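Local coordinates for beta-catenin homolog sys-1 (Caenorhabditis elegans, PDB 3C2G), which acts as a beta-catenin in Wnt asymmetry signalling, binding the TCF factor POP-1 directly and activating or repressing its target genes, at residues I257-L271 with N297-V311. Residues are numbered along the deposited sequence; the frame is centred on the assembly and turned at random.
Sequences IQVIIRTFDLLGLLL and NNDLIRAGCKLLLQV
F264 drops as a knob into a hole formed by L300, A303, G304 and L307, a clear example of the knobs-into-holes packing of near-parallel helices in an armadillo domain. Helices 257-270 and 298-311 run at 19°, with axes 9.1 Å apart. The F264 ring lies on the backbone of G304, whose CA sits over one face, 3.8 Å from the ring centroid, in a CH-pi contact; F264 CD2 lies 3.8 Å from A303 CB. L307, with CG anti to the backbone N (chi1 -176°), divides its two methyls: CD2 lies 3.9 Å from F264 CD1, the two side chains crossing at about a right angle, and CD1 rests 3.7 Å from G268 N. Toward the N-terminal end of both helices, L300 sets CG 4.0 Å from I260 CG2. Helices 224-239 and 285-292 also touch F264. Beyond L307, extended Q310 reaches the C-terminal end of helix 257-270 and also packs on the bound peptide's backbone. Replacing Q310 by alanine removes the amide, and the G268 carbonyl would probably be left without this donor. Q310 NE2 gives a weak 3.4 Å bond to L271 O. The bond from Q310 NE2 to a lone pair of G268 O is nearly straight, 2.8 Å and 172°.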
ATOM      1  N   ILE A 257     -12.989 -13.073 -11.451  1.00 27.16           N
ATOM      2  CA  ILE A 257     -12.458 -11.733 -11.273  1.00 27.35           C
ATOM      3  C   ILE A 257     -12.177 -11.535  -9.804  1.00 28.23           C
ATOM      4  O   ILE A 257     -11.099 -11.066  -9.410  1.00 28.68           O
ATOM      5  CB  ILE A 257     -13.434 -10.653 -11.794  1.00 27.73           C
ATOM      6  CG1 ILE A 257     -13.352 -10.564 -13.326  1.00 28.03           C
ATOM      7  CG2 ILE A 257     -13.148  -9.272 -11.157  1.00 25.96           C
ATOM      8  CD1 ILE A 257     -14.472  -9.743 -13.962  1.00 27.52           C
ATOM      9  N   GLN A 258     -13.160 -11.917  -8.994  1.00 29.21           N
ATOM     10  CA  GLN A 258     -13.078 -11.801  -7.538  1.00 28.69           C
ATOM     11  C   GLN A 258     -11.936 -12.668  -6.990  1.00 27.06           C
ATOM     12  O   GLN A 258     -11.229 -12.249  -6.083  1.00 27.42           O
ATOM     13  CB  GLN A 258     -14.432 -12.145  -6.902  1.00 28.95           C
ATOM     14  CG  GLN A 258     -14.846 -11.257  -5.712  1.00 35.08           C
ATOM     15  CD  GLN A 258     -14.937  -9.745  -6.031  1.00 42.17           C
ATOM     16  OE1 GLN A 258     -15.403  -9.330  -7.105  1.00 46.13           O
ATOM     17  NE2 GLN A 258     -14.498  -8.920  -5.078  1.00 42.16           N
ATOM     18  N   VAL A 259     -11.741 -13.854  -7.556  1.00 25.89           N
ATOM     19  CA  VAL A 259     -10.604 -14.685  -7.189  1.00 26.71           C
ATOM     20  C   VAL A 259      -9.261 -13.962  -7.446  1.00 27.08           C
ATOM     21  O   VAL A 259      -8.342 -14.033  -6.631  1.00 27.05           O
ATOM     22  CB  VAL A 259     -10.617 -16.039  -7.929  1.00 27.06           C
ATOM     23  CG1 VAL A 259      -9.237 -16.713  -7.855  1.00 27.74           C
ATOM     24  CG2 VAL A 259     -11.680 -16.951  -7.353  1.00 26.81           C
ATOM     25  N   ILE A 260      -9.161 -13.258  -8.573  1.00 26.64           N
ATOM     26  CA  ILE A 260      -7.947 -12.510  -8.903  1.00 25.72           C
ATOM     27  C   ILE A 260      -7.712 -11.341  -7.926  1.00 25.81           C
ATOM     28  O   ILE A 260      -6.587 -11.101  -7.478  1.00 26.32           O
ATOM     29  CB  ILE A 260      -8.015 -11.996 -10.353  1.00 25.23           C
ATOM     30  CG1 ILE A 260      -7.893 -13.156 -11.329  1.00 22.21           C
ATOM     31  CG2 ILE A 260      -6.957 -10.911 -10.613  1.00 24.71           C
ATOM     32  CD1 ILE A 260      -8.538 -12.858 -12.659  1.00 25.62           C
ATOM     33  N   ILE A 261      -8.777 -10.618  -7.615  1.00 25.40           N
ATOM     34  CA  ILE A 261      -8.712  -9.486  -6.704  1.00 26.10           C
ATOM     35  C   ILE A 261      -8.305  -9.900  -5.290  1.00 27.86           C
ATOM     36  O   ILE A 261      -7.465  -9.261  -4.670  1.00 29.71           O
ATOM     37  CB  ILE A 261     -10.044  -8.693  -6.703  1.00 25.70           C
ATOM     38  CG1 ILE A 261     -10.237  -8.012  -8.069  1.00 25.98           C
ATOM     39  CG2 ILE A 261     -10.074  -7.687  -5.567  1.00 22.79           C
ATOM     40  CD1 ILE A 261     -11.565  -7.300  -8.275  1.00 25.11           C
ATOM     41  N   ARG A 262      -8.873 -10.981  -4.788  1.00 28.64           N
ATOM     42  CA  ARG A 262      -8.495 -11.465  -3.470  1.00 29.92           C
ATOM     43  C   ARG A 262      -7.081 -12.055  -3.449  1.00 28.47           C
ATOM     44  O   ARG A 262      -6.416 -12.046  -2.417  1.00 28.88           O
ATOM     45  CB  ARG A 262      -9.526 -12.476  -2.946  1.00 29.51           C
ATOM     46  CG  ARG A 262     -10.902 -11.854  -2.602  1.00 31.66           C
ATOM     47  CD  ARG A 262     -11.869 -12.953  -2.139  1.00 33.90           C
ATOM     48  NE  ARG A 262     -13.241 -12.492  -1.915  1.00 42.57           N
ATOM     49  CZ  ARG A 262     -13.830 -12.410  -0.722  1.00 44.41           C
ATOM     50  NH1 ARG A 262     -13.175 -12.762   0.383  1.00 46.66           N
ATOM     51  NH2 ARG A 262     -15.085 -11.983  -0.636  1.00 43.51           N
ATOM     52  N   THR A 263      -6.623 -12.574  -4.580  1.00 27.03           N
ATOM     53  CA  THR A 263      -5.236 -13.012  -4.684  1.00 27.04           C
ATOM     54  C   THR A 263      -4.279 -11.817  -4.638  1.00 27.56           C
ATOM     55  O   THR A 263      -3.246 -11.896  -3.987  1.00 27.58           O
ATOM     56  CB  THR A 263      -5.012 -13.829  -5.942  1.00 27.29           C
ATOM     57  OG1 THR A 263      -5.819 -15.010  -5.872  1.00 28.65           O
ATOM     58  CG2 THR A 263      -3.556 -14.228  -6.087  1.00 26.38           C
ATOM     59  N   PHE A 264      -4.636 -10.712  -5.296  1.00 26.89           N
ATOM     60  CA  PHE A 264      -3.851  -9.490  -5.189  1.00 28.11           C
ATOM     61  C   PHE A 264      -3.817  -9.020  -3.735  1.00 29.44           C
ATOM     62  O   PHE A 264      -2.755  -8.692  -3.209  1.00 30.85           O
ATOM     63  CB  PHE A 264      -4.402  -8.358  -6.087  1.00 27.65           C
ATOM     64  CG  PHE A 264      -4.163  -8.547  -7.580  1.00 24.84           C
ATOM     65  CD1 PHE A 264      -3.051  -9.225  -8.061  1.00 23.87           C
ATOM     66  CD2 PHE A 264      -5.057  -7.993  -8.504  1.00 25.24           C
ATOM     67  CE1 PHE A 264      -2.836  -9.360  -9.442  1.00 24.97           C
ATOM     68  CE2 PHE A 264      -4.852  -8.120  -9.885  1.00 22.98           C
ATOM     69  CZ  PHE A 264      -3.741  -8.803 -10.354  1.00 24.86           C
ATOM     70  N   ASP A 265      -4.978  -8.984  -3.092  1.00 31.02           N
ATOM     71  CA  ASP A 265      -5.089  -8.557  -1.694  1.00 32.06           C
ATOM     72  C   ASP A 265      -4.257  -9.436  -0.752  1.00 30.67           C
ATOM     73  O   ASP A 265      -3.567  -8.922   0.116  1.00 30.99           O
ATOM     74  CB  ASP A 265      -6.559  -8.545  -1.254  1.00 34.23           C
ATOM     75  CG  ASP A 265      -6.747  -8.048   0.184  1.00 40.40           C
ATOM     76  OD1 ASP A 265      -6.332  -6.904   0.497  1.00 47.50           O
ATOM     77  OD2 ASP A 265      -7.310  -8.804   1.009  1.00 45.16           O
ATOM     78  N   LEU A 266      -4.304 -10.755  -0.940  1.00 29.01           N
ATOM     79  CA  LEU A 266      -3.543 -11.677  -0.093  1.00 27.87           C
ATOM     80  C   LEU A 266      -2.012 -11.518  -0.282  1.00 27.13           C
ATOM     81  O   LEU A 266      -1.269 -11.374   0.704  1.00 27.33           O
ATOM     82  CB  LEU A 266      -4.006 -13.123  -0.294  1.00 26.70           C
ATOM     83  CG  LEU A 266      -3.391 -14.210   0.590  1.00 29.23           C
ATOM     84  CD1 LEU A 266      -3.469 -13.878   2.087  1.00 29.07           C
ATOM     85  CD2 LEU A 266      -4.018 -15.586   0.306  1.00 28.66           C
ATOM     86  N   LEU A 267      -1.549 -11.508  -1.532  1.00 25.11           N
ATOM     87  CA  LEU A 267      -0.143 -11.177  -1.826  1.00 24.50           C
ATOM     88  C   LEU A 267       0.305  -9.845  -1.208  1.00 24.81           C
ATOM     89  O   LEU A 267       1.393  -9.758  -0.654  1.00 23.92           O
ATOM     90  CB  LEU A 267       0.095 -11.148  -3.324  1.00 23.99           C
ATOM     91  CG  LEU A 267       0.077 -12.526  -3.952  1.00 21.58           C
ATOM     92  CD1 LEU A 267      -0.183 -12.387  -5.426  1.00 16.31           C
ATOM     93  CD2 LEU A 267       1.367 -13.261  -3.637  1.00 20.21           C
ATOM     94  N   GLY A 268      -0.542  -8.825  -1.282  1.00 25.21           N
ATOM     95  CA  GLY A 268      -0.288  -7.587  -0.563  1.00 28.13           C
ATOM     96  C   GLY A 268       0.011  -7.806   0.915  1.00 31.03           C
ATOM     97  O   GLY A 268       0.942  -7.217   1.460  1.00 31.43           O
ATOM     98  N   LEU A 269      -0.774  -8.656   1.581  1.00 32.79           N
ATOM     99  CA  LEU A 269      -0.536  -8.914   2.989  1.00 33.67           C
ATOM    100  C   LEU A 269       0.699  -9.743   3.254  1.00 33.35           C
ATOM    101  O   LEU A 269       1.371  -9.539   4.264  1.00 33.71           O
ATOM    102  CB  LEU A 269      -1.755  -9.544   3.648  1.00 35.53           C
ATOM    103  CG  LEU A 269      -2.341  -8.538   4.642  1.00 39.63           C
ATOM    104  CD1 LEU A 269      -3.848  -8.289   4.387  1.00 41.99           C
ATOM    105  CD2 LEU A 269      -2.033  -8.971   6.088  1.00 40.17           C
ATOM    106  N   LEU A 270       1.010 -10.668   2.358  1.00 32.75           N
ATOM    107  CA  LEU A 270       2.139 -11.550   2.585  1.00 34.14           C
ATOM    108  C   LEU A 270       3.474 -10.839   2.418  1.00 35.09           C
ATOM    109  O   LEU A 270       4.413 -11.090   3.166  1.00 35.69           O
ATOM    110  CB  LEU A 270       2.086 -12.737   1.635  1.00 34.63           C
ATOM    111  CG  LEU A 270       1.136 -13.864   2.000  1.00 35.67           C
ATOM    112  CD1 LEU A 270       0.959 -14.760   0.786  1.00 36.59           C
ATOM    113  CD2 LEU A 270       1.679 -14.647   3.198  1.00 35.29           C
ATOM    114  N   LEU A 271       3.556  -9.955   1.426  1.00 34.73           N
ATOM    115  CA  LEU A 271       4.829  -9.349   1.055  1.00 34.36           C
ATOM    116  C   LEU A 271       5.191  -8.185   1.976  1.00 35.06           C
ATOM    117  O   LEU A 271       5.170  -7.026   1.573  1.00 34.94           O
ATOM    118  CB  LEU A 271       4.787  -8.934  -0.416  1.00 33.17           C
ATOM    119  CG  LEU A 271       4.384 -10.067  -1.360  1.00 29.55           C
ATOM    120  CD1 LEU A 271       4.135  -9.499  -2.738  1.00 27.64           C
ATOM    121  CD2 LEU A 271       5.393 -11.235  -1.393  1.00 26.49           C
ATOM    122  N   ASN A 297     -11.529  -4.458 -16.363  1.00 31.42           N
ATOM    123  CA  ASN A 297     -12.348  -4.347 -15.173  1.00 30.47           C
ATOM    124  C   ASN A 297     -11.608  -3.485 -14.146  1.00 31.73           C
ATOM    125  O   ASN A 297     -10.483  -3.812 -13.726  1.00 32.08           O
ATOM    126  CB  ASN A 297     -12.646  -5.733 -14.602  1.00 29.78           C
ATOM    127  CG  ASN A 297     -13.389  -5.668 -13.287  1.00 28.18           C
ATOM    128  OD1 ASN A 297     -12.804  -5.392 -12.239  1.00 27.36           O
ATOM    129  ND2 ASN A 297     -14.690  -5.907 -13.336  1.00 27.79           N
ATOM    130  N   ASN A 298     -12.246  -2.394 -13.738  1.00 31.88           N
ATOM    131  CA  ASN A 298     -11.595  -1.380 -12.927  1.00 32.82           C
ATOM    132  C   ASN A 298     -11.224  -1.787 -11.509  1.00 33.24           C
ATOM    133  O   ASN A 298     -10.214  -1.321 -10.979  1.00 34.34           O
ATOM    134  CB  ASN A 298     -12.403  -0.074 -12.955  1.00 32.87           C
ATOM    135  CG  ASN A 298     -12.427   0.546 -14.339  1.00 36.21           C
ATOM    136  OD1 ASN A 298     -11.757   0.057 -15.257  1.00 39.43           O
ATOM    137  ND2 ASN A 298     -13.192   1.617 -14.505  1.00 38.34           N
ATOM    138  N   ASP A 299     -12.019  -2.649 -10.887  1.00 33.37           N
ATOM    139  CA  ASP A 299     -11.671  -3.132  -9.555  1.00 33.39           C
ATOM    140  C   ASP A 299     -10.423  -3.981  -9.650  1.00 32.09           C
ATOM    141  O   ASP A 299      -9.518  -3.877  -8.834  1.00 32.11           O
ATOM    142  CB  ASP A 299     -12.823  -3.936  -8.932  1.00 34.34           C
ATOM    143  CG  ASP A 299     -13.961  -3.044  -8.428  1.00 39.77           C
ATOM    144  OD1 ASP A 299     -13.695  -1.869  -8.070  1.00 44.38           O
ATOM    145  OD2 ASP A 299     -15.122  -3.518  -8.381  1.00 42.35           O
ATOM    146  N   LEU A 300     -10.390  -4.819 -10.673  1.00 31.46           N
ATOM    147  CA  LEU A 300      -9.268  -5.689 -10.915  1.00 30.90           C
ATOM    148  C   LEU A 300      -8.027  -4.836 -11.224  1.00 29.95           C
ATOM    149  O   LEU A 300      -6.964  -5.056 -10.649  1.00 30.25           O
ATOM    150  CB  LEU A 300      -9.606  -6.670 -12.053  1.00 30.81           C
ATOM    151  CG  LEU A 300      -8.623  -7.787 -12.391  1.00 31.43           C
ATOM    152  CD1 LEU A 300      -9.250  -8.758 -13.361  1.00 32.71           C
ATOM    153  CD2 LEU A 300      -7.372  -7.209 -13.020  1.00 34.52           C
ATOM    154  N   ILE A 301      -8.174  -3.846 -12.100  1.00 28.23           N
ATOM    155  CA  ILE A 301      -7.059  -2.962 -12.429  1.00 27.39           C
ATOM    156  C   ILE A 301      -6.565  -2.183 -11.196  1.00 26.93           C
ATOM    157  O   ILE A 301      -5.358  -2.140 -10.933  1.00 26.89           O
ATOM    158  CB  ILE A 301      -7.382  -2.032 -13.641  1.00 27.41           C
ATOM    159  CG1 ILE A 301      -7.555  -2.882 -14.907  1.00 26.14           C
ATOM    160  CG2 ILE A 301      -6.274  -0.975 -13.837  1.00 25.32           C
ATOM    161  CD1 ILE A 301      -8.355  -2.225 -16.000  1.00 24.06           C
ATOM    162  N   ARG A 302      -7.487  -1.594 -10.441  1.00 26.34           N
ATOM    163  CA  ARG A 302      -7.115  -0.915  -9.190  1.00 27.27           C
ATOM    164  C   ARG A 302      -6.305  -1.800  -8.253  1.00 25.81           C
ATOM    165  O   ARG A 302      -5.341  -1.341  -7.637  1.00 25.88           O
ATOM    166  CB  ARG A 302      -8.338  -0.371  -8.439  1.00 27.53           C
ATOM    167  CG  ARG A 302      -8.741   1.034  -8.832  1.00 33.08           C
ATOM    168  CD  ARG A 302      -9.722   1.641  -7.830  1.00 39.52           C
ATOM    169  NE  ARG A 302     -11.067   1.097  -7.990  1.00 45.04           N
ATOM    170  CZ  ARG A 302     -11.954   1.523  -8.891  1.00 49.94           C
ATOM    171  NH1 ARG A 302     -11.647   2.508  -9.727  1.00 52.08           N
ATOM    172  NH2 ARG A 302     -13.160   0.958  -8.962  1.00 53.33           N
ATOM    173  N   ALA A 303      -6.700  -3.064  -8.140  1.00 24.61           N
ATOM    174  CA  ALA A 303      -6.086  -3.943  -7.165  1.00 23.88           C
ATOM    175  C   ALA A 303      -4.705  -4.418  -7.611  1.00 23.37           C
ATOM    176  O   ALA A 303      -3.815  -4.576  -6.791  1.00 23.64           O
ATOM    177  CB  ALA A 303      -6.995  -5.121  -6.839  1.00 23.41           C
ATOM    178  N   GLY A 304      -4.550  -4.658  -8.904  1.00 23.67           N
ATOM    179  CA  GLY A 304      -3.263  -5.029  -9.488  1.00 24.42           C
ATOM    180  C   GLY A 304      -2.234  -3.922  -9.366  1.00 24.98           C
ATOM    181  O   GLY A 304      -1.083  -4.168  -8.970  1.00 24.84           O
ATOM    182  N   CYS A 305      -2.657  -2.700  -9.673  1.00 25.17           N
ATOM    183  CA  CYS A 305      -1.775  -1.533  -9.621  1.00 26.48           C
ATOM    184  C   CYS A 305      -1.340  -1.181  -8.196  1.00 26.53           C
ATOM    185  O   CYS A 305      -0.198  -0.768  -7.977  1.00 26.32           O
ATOM    186  CB  CYS A 305      -2.402  -0.347 -10.364  1.00 26.07           C
ATOM    187  SG  CYS A 305      -2.512  -0.663 -12.190  1.00 34.05           S
ATOM    188  N   LYS A 306      -2.243  -1.381  -7.240  1.00 27.38           N
ATOM    189  CA  LYS A 306      -1.952  -1.253  -5.800  1.00 29.26           C
ATOM    190  C   LYS A 306      -0.793  -2.167  -5.377  1.00 27.84           C
ATOM    191  O   LYS A 306       0.115  -1.740  -4.669  1.00 28.63           O
ATOM    192  CB  LYS A 306      -3.204  -1.606  -4.996  1.00 30.11           C
ATOM    193  CG  LYS A 306      -3.167  -1.263  -3.509  1.00 31.74           C
ATOM    194  CD  LYS A 306      -4.339  -1.968  -2.782  1.00 33.71           C
ATOM    195  CE  LYS A 306      -4.516  -1.533  -1.302  1.00 39.53           C
ATOM    196  NZ  LYS A 306      -3.254  -1.509  -0.483  1.00 41.87           N
ATOM    197  N   LEU A 307      -0.831  -3.419  -5.826  1.00 25.64           N
ATOM    198  CA  LEU A 307       0.225  -4.365  -5.551  1.00 24.89           C
ATOM    199  C   LEU A 307       1.543  -4.017  -6.281  1.00 24.72           C
ATOM    200  O   LEU A 307       2.621  -4.168  -5.719  1.00 24.69           O
ATOM    201  CB  LEU A 307      -0.242  -5.791  -5.891  1.00 24.37           C
ATOM    202  CG  LEU A 307       0.722  -6.946  -5.571  1.00 24.74           C
ATOM    203  CD1 LEU A 307       1.089  -7.036  -4.086  1.00 20.97           C
ATOM    204  CD2 LEU A 307       0.195  -8.294  -6.095  1.00 24.88           C
ATOM    205  N   LEU A 308       1.446  -3.558  -7.525  1.00 24.49           N
ATOM    206  CA  LEU A 308       2.601  -3.059  -8.252  1.00 24.58           C
ATOM    207  C   LEU A 308       3.270  -1.948  -7.466  1.00 24.97           C
ATOM    208  O   LEU A 308       4.482  -1.966  -7.283  1.00 26.02           O
ATOM    209  CB  LEU A 308       2.207  -2.550  -9.634  1.00 24.14           C
ATOM    210  CG  LEU A 308       2.022  -3.630 -10.698  1.00 24.94           C
ATOM    211  CD1 LEU A 308       1.566  -3.009 -12.008  1.00 27.79           C
ATOM    212  CD2 LEU A 308       3.295  -4.415 -10.905  1.00 22.77           C
ATOM    213  N   LEU A 309       2.478  -0.997  -6.984  1.00 24.63           N
ATOM    214  CA  LEU A 309       3.001   0.080  -6.171  1.00 24.90           C
ATOM    215  C   LEU A 309       3.818  -0.498  -5.012  1.00 25.91           C
ATOM    216  O   LEU A 309       4.931  -0.065  -4.750  1.00 26.71           O
ATOM    217  CB  LEU A 309       1.851   0.944  -5.642  1.00 24.20           C
ATOM    218  CG  LEU A 309       2.239   2.179  -4.831  1.00 26.82           C
ATOM    219  CD1 LEU A 309       3.095   3.148  -5.679  1.00 24.21           C
ATOM    220  CD2 LEU A 309       1.014   2.894  -4.214  1.00 24.19           C
ATOM    221  N   GLN A 310       3.269  -1.512  -4.354  1.00 25.74           N
ATOM    222  CA  GLN A 310       3.831  -2.013  -3.127  1.00 25.82           C
ATOM    223  C   GLN A 310       5.184  -2.665  -3.334  1.00 25.34           C
ATOM    224  O   GLN A 310       5.996  -2.680  -2.427  1.00 25.34           O
ATOM    225  CB  GLN A 310       2.874  -3.030  -2.529  1.00 26.09           C
ATOM    226  CG  GLN A 310       3.105  -3.310  -1.064  1.00 28.91           C
ATOM    227  CD  GLN A 310       2.112  -4.327  -0.521  1.00 31.60           C
ATOM    228  OE1 GLN A 310       0.903  -4.207  -0.760  1.00 35.17           O
ATOM    229  NE2 GLN A 310       2.615  -5.342   0.194  1.00 21.82           N
ATOM    230  N   VAL A 311       5.413  -3.221  -4.517  1.00 25.27           N
ATOM    231  CA  VAL A 311       6.643  -3.972  -4.793  1.00 25.90           C
ATOM    232  C   VAL A 311       7.659  -3.160  -5.625  1.00 26.45           C
ATOM    233  O   VAL A 311       8.703  -3.690  -6.025  1.00 25.82           O
ATOM    234  CB  VAL A 311       6.353  -5.335  -5.521  1.00 25.73           C
ATOM    235  CG1 VAL A 311       5.363  -6.188  -4.720  1.00 27.28           C
ATOM    236  CG2 VAL A 311       5.842  -5.117  -6.954  1.00 24.78           C
TER
HETATM  237  O   HOH W   1     -15.410  -6.305  -8.369  1.00 43.89           O